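Side-chain contact in N-acetyltransferase (Escherichia coli, PDB 6GTQ), which probably transfers an acetyl group from acetyl-coenzyme A to an amine of its substrate, as members of the GNAT acetyltransferase family do: residues T35-L38 with V39-R43. The protein carries 1 engineered substitution. Numbering follows the deposited sequence.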
loop_
_atom_site.group_PDB
_atom_site.type_symbol
_atom_site.label_atom_id
_atom_site.label_comp_id
_atom_site.label_asym_id
_atom_site.label_seq_id
_atom_site.Cartn_x
_atom_site.Cartn_y
_atom_site.Cartn_z
ATOM N N THR A 35 5.098 12.046 12.045
ATOM C CA THR A 35 5.959 12.724 13.016
ATOM C C THR A 35 5.653 12.404 14.498
ATOM O O THR A 35 6.444 12.812 15.352
ATOM C CB THR A 35 5.968 14.243 12.749
ATOM O OG1 THR A 35 4.624 14.710 12.605
ATOM C CG2 THR A 35 6.778 14.612 11.507
ATOM N N THR A 36 4.554 11.676 14.817
ATOM C CA THR A 36 4.219 11.364 16.222
ATOM C C THR A 36 3.811 9.895 16.497
ATOM O O THR A 36 3.856 9.477 17.658
ATOM C CB THR A 36 3.126 12.330 16.796
ATOM O OG1 THR A 36 1.901 12.205 16.076
ATOM C CG2 THR A 36 3.555 13.793 16.840
ATOM N N HIS A 37 3.399 9.119 15.466
ATOM C CA HIS A 37 2.897 7.752 15.700
ATOM C C HIS A 37 3.538 6.627 14.889
ATOM O O HIS A 37 3.592 5.507 15.401
ATOM C CB HIS A 37 1.364 7.699 15.511
ATOM C CG HIS A 37 0.611 8.444 16.571
ATOM N ND1 HIS A 37 0.499 7.950 17.862
ATOM C CD2 HIS A 37 0.001 9.650 16.513
ATOM C CE1 HIS A 37 -0.180 8.861 18.540
ATOM N NE2 HIS A 37 -0.503 9.901 17.770
ATOM N N LEU A 38 3.987 6.893 13.648
ATOM C CA LEU A 38 4.562 5.889 12.742
ATOM C C LEU A 38 5.703 5.058 13.344
ATOM O O LEU A 38 5.635 3.826 13.294
ATOM C CB LEU A 38 5.007 6.518 11.399
ATOM C CG LEU A 38 5.629 5.553 10.375
ATOM C CD1 LEU A 38 5.089 5.786 9.001
ATOM C CD2 LEU A 38 7.132 5.667 10.354
ATOM N N VAL A 39 6.758 5.721 13.857
ATOM C CA VAL A 39 7.937 5.063 14.423
ATOM C C VAL A 39 7.562 4.173 15.632
ATOM O O VAL A 39 8.000 3.022 15.681
ATOM C CB VAL A 39 9.086 6.071 14.727
ATOM C CG1 VAL A 39 10.278 5.382 15.373
ATOM C CG2 VAL A 39 9.530 6.801 13.460
ATOM N N ARG A 40 6.732 4.675 16.574
ATOM C CA ARG A 40 6.373 3.863 17.738
ATOM C C ARG A 40 5.461 2.696 17.373
ATOM O O ARG A 40 5.666 1.612 17.903
ATOM C CB ARG A 40 5.827 4.695 18.916
ATOM C CG ARG A 40 4.415 5.244 18.785
ATOM C CD ARG A 40 3.971 5.935 20.062
ATOM N NE ARG A 40 4.186 5.100 21.246
ATOM C CZ ARG A 40 3.429 5.125 22.336
ATOM N NH1 ARG A 40 3.704 4.327 23.359
ATOM N NH2 ARG A 40 2.383 5.938 22.408
ATOM N N GLN A 41 4.527 2.880 16.420
ATOM C CA GLN A 41 3.635 1.803 15.975
ATOM C C GLN A 41 4.367 0.701 15.217
ATOM O O GLN A 41 4.016 -0.465 15.372
ATOM C CB GLN A 41 2.446 2.346 15.192
ATOM C CG GLN A 41 1.434 2.978 16.141
ATOM C CD GLN A 41 0.164 3.436 15.505
ATOM O OE1 GLN A 41 -0.226 3.011 14.408
ATOM N NE2 GLN A 41 -0.522 4.308 16.207
ATOM N N HIS A 42 5.417 1.056 14.460
ATOM C CA HIS A 42 6.257 0.092 13.758
ATOM C C HIS A 42 7.065 -0.685 14.800
ATOM O O HIS A 42 6.963 -1.909 14.869
ATOM C CB HIS A 42 7.177 0.798 12.750
ATOM C CG HIS A 42 8.143 -0.114 12.048
ATOM N ND1 HIS A 42 7.844 -0.669 10.820
ATOM C CD2 HIS A 42 9.381 -0.515 12.416
ATOM C CE1 HIS A 42 8.897 -1.398 10.488
ATOM N NE2 HIS A 42 9.843 -1.345 11.424
ATOM N N ARG A 43 7.820 0.030 15.652
ATOM C CA ARG A 43 8.631 -0.594 16.698
ATOM C C ARG A 43 7.821 -1.402 17.716
ATOM O O ARG A 43 8.358 -2.368 18.261
ATOM C CB ARG A 43 9.507 0.436 17.392
ATOM C CG ARG A 43 10.624 0.997 16.521
ATOM C CD ARG A 43 11.017 2.304 17.136
ATOM N NE ARG A 43 12.293 2.837 16.670
ATOM C CZ ARG A 43 13.063 3.628 17.412
ATOM N NH1 ARG A 43 12.706 3.938 18.654
ATOM N NH2 ARG A 43 14.207 4.090 16.931
HETATM O O HOH W 1 0.201 5.424 19.054
#
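His37 and Gln41 meet across the first turn of helix 38-43, with His37 at its N-cap position. The backbone N of Gln41 donates to His37 O at 3.0 Å. The Gln41 side chain runs back toward the start of the helix: CG passes 3.4 Å from His37 O, and the extended chain carries NE2 to 3.9 Å from His37 CB. Imidazole and amide planes are inclined by 50°, so the two groups do not stack. A water joins their polar ends instead, 2.8 Å from His37 ND1 and accepting from Gln41 NE2 at 3.1 Å, a bridge that probably restrains the rotation of both groups.

One residue on, the pattern repeats in the backbone, His42 N donating to Leu38 O. With CG anti to its backbone N (chi1 180°), Leu38 keeps its branch beside its own carbonyl carbon, which brings CD2 to 3.5 Å from Val39 N. Val39 CG2 in turn lies beside its own backbone N and meets Leu38 CD2 at 4.1 Å, a light apolar touch between neighbours. Arg40 lays CG against His37 O.

Leu38 is buried against Ala49 and Ile51 of strand 48-53 and Tyr64 and Thr66 of strand 61-74, and both Leu38 and Gln41 touch Phe33 of helix 28-36. His42 ND1 is hydrogen-bonded to Ala49 N, so Leu38 and His42 together seat helix 38-43, which follows helix 28-36 in the chain, against the sheet.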